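Local coordinates for putative P450-like enzyme (Streptomyces himastatinicus ATCC 53653, PDB 5Z9J), which binds heme as a member of the cytochrome P450 family and probably acts as a monooxygenase in bacterial secondary metabolism, at residues A7-H12 / N377-L382; I246-L251 / S388-L393. One frame throughout, in Å; residues are numbered along the deposited sequence.

Contact 1: residues A7-H12 / N377-L382; sequences AQWEFH and NPPTFL
Two waters take the place of direct hydrogen bonds between the backbones of E10 and residues 379-381. One accepts from F381 N and donates to E10 O, 2.8 Å from each; the other accepts from E10 N and donates to P379 O. Beneath this polar seam lies an aromatic cluster of W9, F11 and F381, through which the N-terminal loop of the P450 fold packs on the short strand 380-381. E10 is the centre of an inverse gamma turn, closed by F11 N on W9 O at 2.9 Å. Within this turn W9 CB comes to lie above the plane of the F11 ring, offset toward its rim, while F11 CZ reaches the edge of the indole.

F381 enters the cluster with its CG beside its own backbone N (chi1 -69°). Its side chain runs alongside that of F11, pointing the same way, and the two rings make an edge-to-face pair, with the edge of F11 turned to the face of F381 and the planes at 52°. The nearest atoms of this pair are F11 CE1 and F381 CE2, 4.1 Å apart. W9 approaches F381 obliquely and meets it first through CB, 3.8 Å from F381 CE1. Farther along, the pyrrole part of the indole rests against P379, whose CG is 4.3 Å from W9 NE1. L251 of helix 240-255 touches W9 and P379, tying the cluster to the interior. An alanine in place of F381 would probably leave the edge of F11 without the face it packs on and open a gap beside W9, with both rings freer to turn. The F381 ring also has both waters at its edge, in its plane, and its CD1 lies 3.4 Å from E10 O.

Contact 2: residues I246-L251 / S388-L393; sequences IANTML and SGVATL
N248 and V390 make the main polar link: V390 N donates to N248 OD1 over 3.1 Å, with an N-H...O angle of 150°. The donor lies in the plane of the amide carbonyl, so the bond uses the oxygen well and fixes which way the amide is turned. On its other branch ND2 makes a weak bond to S388 O at 3.4 Å, and a second weak one to M281 O. The amide thus spans G389, whose CA comes within 3.3 Å of N248 OD1; a CB at this glycine would press closely on ND2.

Outward from the amide the contact is apolar. V390 directs its two methyls to different residues of the helix: CG2, lying between its backbone N and carbonyl carbon, presses on A247 CB at 3.3 Å, tighter than normal van der Waals contact, and CG1, anti to the carbonyl carbon (chi1 -63°), meets L251 CD2 at 3.6 Å. L393 closes the row, its CD2 lying 3.5 Å from A247 O and its CD1 facing CD1 of L251. V126 of helix 125-130 touches both A247 and L393.

V390 and L393 both face the helix although the chain turns a corner at A391, where A391 and T392 together face T380 as a classic beta bulge, set here against the C-terminal half of the long I-helix of the P450 fold.

Overall arrangement
The two contacts are layers of one region. Strand 380-381 bonds to the 388-393 segment through backbone pairs and through the hydroxyls of T380 and T392. Contact 1 is the outer layer, only partly buried: aromatic rings do the packing, while waters mediate the polar links and no direct hydrogen bond crosses. Contact 2 is wholly buried and nearer the centre of the chain, with alanine, valine and leucine side chains packed together, tightest where V390 meets A247, and an asparagine amide meeting backbone atoms directly. F381 and L251 join the layers, F381 touching V390 and L251 reaching W9.

Contact 1: residues A7-H12 / N377-L382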
loop_
_atom_site.group_PDB
_atom_site.type_symbol
_atom_site.label_atom_id
_atom_site.label_comp_id
_atom_site.label_asym_id
_atom_site.label_seq_id
_atom_site.Cartn_x
_atom_site.Cartn_y
_atom_site.Cartn_z
ATOM N N ALA A 7 2.831 17.593 13.902
ATOM C CA ALA A 7 1.932 18.350 14.771
ATOM C C ALA A 7 1.046 17.435 15.626
ATOM O O ALA A 7 1.208 16.209 15.616
ATOM C CB ALA A 7 1.063 19.303 13.938
ATOM N N GLN A 8 0.113 18.060 16.358
ATOM C CA GLN A 8 -0.851 17.398 17.256
ATOM C C GLN A 8 -1.876 16.537 16.498
ATOM O O GLN A 8 -3.092 16.718 16.639
ATOM C CB GLN A 8 -1.601 18.439 18.066
ATOM N N TRP A 9 -1.378 15.622 15.677
ATOM C CA TRP A 9 -2.205 14.701 14.897
ATOM C C TRP A 9 -2.515 13.347 15.580
ATOM O O TRP A 9 -1.630 12.751 16.199
ATOM C CB TRP A 9 -1.496 14.476 13.570
ATOM C CG TRP A 9 -1.569 15.618 12.601
ATOM C CD1 TRP A 9 -2.599 16.505 12.453
ATOM C CD2 TRP A 9 -0.597 15.964 11.598
ATOM N NE1 TRP A 9 -2.335 17.377 11.418
ATOM C CE2 TRP A 9 -1.111 17.070 10.880
ATOM C CE3 TRP A 9 0.652 15.443 11.234
ATOM C CZ2 TRP A 9 -0.409 17.676 9.837
ATOM C CZ3 TRP A 9 1.344 16.037 10.183
ATOM C CH2 TRP A 9 0.814 17.140 9.499
ATOM N N GLU A 10 -3.727 12.808 15.389
ATOM C CA GLU A 10 -4.098 11.602 16.145
ATOM C C GLU A 10 -3.643 10.298 15.464
ATOM O O GLU A 10 -4.451 9.521 14.923
ATOM C CB GLU A 10 -5.616 11.556 16.371
ATOM C CG GLU A 10 -6.147 12.551 17.433
ATOM C CD GLU A 10 -5.469 12.464 18.787
ATOM O OE1 GLU A 10 -4.993 11.374 19.177
ATOM O OE2 GLU A 10 -5.461 13.503 19.484
ATOM N N PHE A 11 -2.341 10.044 15.521
ATOM C CA PHE A 11 -1.784 8.830 14.927
ATOM C C PHE A 11 -2.234 7.576 15.689
ATOM O O PHE A 11 -2.596 7.636 16.882
ATOM C CB PHE A 11 -0.240 8.871 14.938
ATOM C CG PHE A 11 0.367 10.121 14.358
ATOM C CD1 PHE A 11 0.359 10.343 13.003
ATOM C CD2 PHE A 11 1.014 11.048 15.181
ATOM C CE1 PHE A 11 0.942 11.487 12.457
ATOM C CE2 PHE A 11 1.602 12.180 14.637
ATOM C CZ PHE A 11 1.557 12.390 13.260
ATOM N N HIS A 12 -2.116 6.430 15.027
ATOM C CA HIS A 12 -2.156 5.143 15.735
ATOM C C HIS A 12 -1.231 5.232 16.940
ATOM O O HIS A 12 -0.114 5.709 16.802
ATOM C CB HIS A 12 -1.662 4.019 14.843
ATOM C CG HIS A 12 -2.018 2.657 15.333
ATOM N ND1 HIS A 12 -1.381 2.062 16.407
ATOM C CD2 HIS A 12 -2.894 1.741 14.854
ATOM C CE1 HIS A 12 -1.900 0.864 16.601
ATOM N NE2 HIS A 12 -2.811 0.642 15.669
ATOM N N ASN A 377 -12.215 21.005 11.815
ATOM C CA ASN A 377 -12.464 19.593 11.646
ATOM C C ASN A 377 -11.218 18.860 11.209
ATOM O O ASN A 377 -11.024 18.626 10.023
ATOM C CB ASN A 377 -13.605 19.477 10.614
ATOM C CG ASN A 377 -14.140 18.074 10.424
ATOM O OD1 ASN A 377 -13.830 17.149 11.168
ATOM N ND2 ASN A 377 -15.008 17.927 9.422
ATOM N N PRO A 378 -10.397 18.412 12.178
ATOM C CA PRO A 378 -9.111 17.756 11.895
ATOM C C PRO A 378 -9.278 16.428 11.173
ATOM O O PRO A 378 -10.336 15.833 11.273
ATOM C CB PRO A 378 -8.531 17.504 13.297
ATOM C CG PRO A 378 -9.190 18.531 14.175
ATOM C CD PRO A 378 -10.572 18.687 13.617
ATOM N N PRO A 379 -8.214 15.947 10.510
ATOM C CA PRO A 379 -8.246 14.639 9.861
ATOM C C PRO A 379 -8.261 13.492 10.870
ATOM O O PRO A 379 -7.921 13.685 12.054
ATOM C CB PRO A 379 -6.941 14.589 9.075
ATOM C CG PRO A 379 -5.969 15.566 9.869
ATOM C CD PRO A 379 -6.881 16.586 10.494
ATOM N N THR A 380 -8.734 12.323 10.431
ATOM C CA THR A 380 -8.514 11.093 11.192
ATOM C C THR A 380 -7.553 10.205 10.424
ATOM O O THR A 380 -7.426 10.319 9.196
ATOM C CB THR A 380 -9.757 10.300 11.497
ATOM O OG1 THR A 380 -10.325 9.853 10.265
ATOM C CG2 THR A 380 -10.733 11.127 12.241
ATOM N N PHE A 381 -6.824 9.385 11.177
ATOM C CA PHE A 381 -5.872 8.461 10.614
ATOM C C PHE A 381 -6.433 7.068 10.519
ATOM O O PHE A 381 -7.308 6.664 11.312
ATOM C CB PHE A 381 -4.575 8.521 11.434
ATOM C CG PHE A 381 -3.876 9.813 11.238
ATOM C CD1 PHE A 381 -4.324 10.947 11.889
ATOM C CD2 PHE A 381 -2.918 9.943 10.258
ATOM C CE1 PHE A 381 -3.745 12.173 11.646
ATOM C CE2 PHE A 381 -2.335 11.177 10.003
ATOM C CZ PHE A 381 -2.757 12.282 10.691
ATOM N N LEU A 382 -5.950 6.339 9.529
ATOM C CA LEU A 382 -6.456 4.999 9.255
ATOM C C LEU A 382 -6.169 4.066 10.444
ATOM O O LEU A 382 -5.068 4.063 11.024
ATOM C CB LEU A 382 -5.869 4.462 7.961
ATOM C CG LEU A 382 -6.423 3.122 7.480
ATOM C CD1 LEU A 382 -7.867 3.329 7.097
ATOM C CD2 LEU A 382 -5.643 2.634 6.268
HETATM O O HOH W 1 -7.123 9.294 13.982
HETATM O O HOH W 2 -5.876 13.956 13.991
#

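Contact 2: residues I246-L251 / S388-L393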
loop_
_atom_site.group_PDB
_atom_site.type_symbol
_atom_site.label_atom_id
_atom_site.label_comp_id
_atom_site.label_asym_id
_atom_site.label_seq_id
_atom_site.Cartn_x
_atom_site.Cartn_y
_atom_site.Cartn_z
ATOM N N ILE A 246 -1.597 10.507 -1.518
ATOM C CA ILE A 246 -2.151 11.756 -2.020
ATOM C C ILE A 246 -2.647 12.634 -0.857
ATOM O O ILE A 246 -2.254 13.809 -0.709
ATOM C CB ILE A 246 -3.344 11.514 -3.077
ATOM C CG1 ILE A 246 -2.805 10.863 -4.376
ATOM C CG2 ILE A 246 -4.021 12.845 -3.380
ATOM C CD1 ILE A 246 -3.953 10.199 -5.336
ATOM N N ALA A 247 -3.409 12.056 0.049
ATOM C CA ALA A 247 -3.981 12.842 1.122
ATOM C C ALA A 247 -2.900 13.261 2.169
ATOM O O ALA A 247 -2.879 14.398 2.595
ATOM C CB ALA A 247 -5.092 12.082 1.755
ATOM N N ASN A 248 -2.009 12.355 2.530
ATOM C CA ASN A 248 -0.900 12.720 3.476
ATOM C C ASN A 248 -0.129 13.873 2.949
ATOM O O ASN A 248 0.248 14.804 3.706
ATOM C CB ASN A 248 0.084 11.575 3.636
ATOM C CG ASN A 248 -0.492 10.401 4.335
ATOM O OD1 ASN A 248 -1.565 10.467 4.929
ATOM N ND2 ASN A 248 0.187 9.292 4.232
ATOM N N THR A 249 0.108 13.843 1.632
ATOM C CA THR A 249 0.907 14.868 0.992
ATOM C C THR A 249 0.236 16.257 1.084
ATOM O O THR A 249 0.884 17.251 1.501
ATOM C CB THR A 249 1.260 14.522 -0.469
ATOM O OG1 THR A 249 2.036 13.305 -0.535
ATOM C CG2 THR A 249 2.023 15.667 -1.094
ATOM N N MET A 250 -1.056 16.337 0.782
ATOM C CA MET A 250 -1.772 17.581 0.945
ATOM C C MET A 250 -1.837 18.013 2.409
ATOM O O MET A 250 -1.799 19.206 2.687
ATOM C CB MET A 250 -3.203 17.467 0.397
ATOM C CG MET A 250 -3.256 17.007 -1.050
ATOM S SD MET A 250 -2.145 17.882 -2.205
ATOM C CE MET A 250 -2.773 19.561 -2.117
ATOM N N LEU A 251 -1.960 17.064 3.339
ATOM C CA LEU A 251 -1.967 17.384 4.772
ATOM C C LEU A 251 -0.640 17.979 5.221
ATOM O O LEU A 251 -0.610 18.923 6.018
ATOM C CB LEU A 251 -2.246 16.152 5.604
ATOM C CG LEU A 251 -2.015 16.341 7.094
ATOM C CD1 LEU A 251 -3.061 17.285 7.685
ATOM C CD2 LEU A 251 -2.039 15.010 7.853
ATOM N N SER A 388 0.424 4.139 8.024
ATOM C CA SER A 388 0.497 5.426 8.604
ATOM C C SER A 388 -0.066 6.437 7.584
ATOM O O SER A 388 0.629 6.910 6.670
ATOM C CB SER A 388 1.964 5.686 8.997
ATOM O OG SER A 388 2.156 6.982 9.474
ATOM N N GLY A 389 -1.333 6.809 7.757
ATOM C CA GLY A 389 -1.923 7.781 6.854
ATOM C C GLY A 389 -3.316 8.211 7.269
ATOM O O GLY A 389 -3.874 7.623 8.178
ATOM N N VAL A 390 -3.864 9.229 6.600
ATOM C CA VAL A 390 -5.140 9.809 6.980
ATOM C C VAL A 390 -6.268 8.973 6.343
ATOM O O VAL A 390 -6.079 8.469 5.262
ATOM C CB VAL A 390 -5.267 11.275 6.540
ATOM C CG1 VAL A 390 -4.189 12.176 7.248
ATOM C CG2 VAL A 390 -5.178 11.408 5.035
ATOM N N ALA A 391 -7.342 8.738 7.090
ATOM C CA ALA A 391 -8.562 8.078 6.574
ATOM C C ALA A 391 -9.622 9.092 6.121
ATOM O O ALA A 391 -10.463 8.815 5.233
ATOM C CB ALA A 391 -9.144 7.157 7.643
ATOM N N THR A 392 -9.569 10.263 6.739
ATOM C CA THR A 392 -10.475 11.375 6.455
ATOM C C THR A 392 -9.678 12.631 6.386
ATOM O O THR A 392 -8.826 12.876 7.266
ATOM C CB THR A 392 -11.526 11.581 7.574
ATOM O OG1 THR A 392 -10.843 11.873 8.817
ATOM C CG2 THR A 392 -12.351 10.375 7.763
ATOM N N LEU A 393 -9.915 13.454 5.370
ATOM C CA LEU A 393 -9.251 14.752 5.368
ATOM C C LEU A 393 -10.205 15.840 4.932
ATOM O O LEU A 393 -10.232 16.207 3.739
ATOM C CB LEU A 393 -7.998 14.723 4.483
ATOM C CG LEU A 393 -7.159 16.002 4.425
ATOM C CD1 LEU A 393 -6.755 16.528 5.806
ATOM C CD2 LEU A 393 -5.937 15.735 3.543
#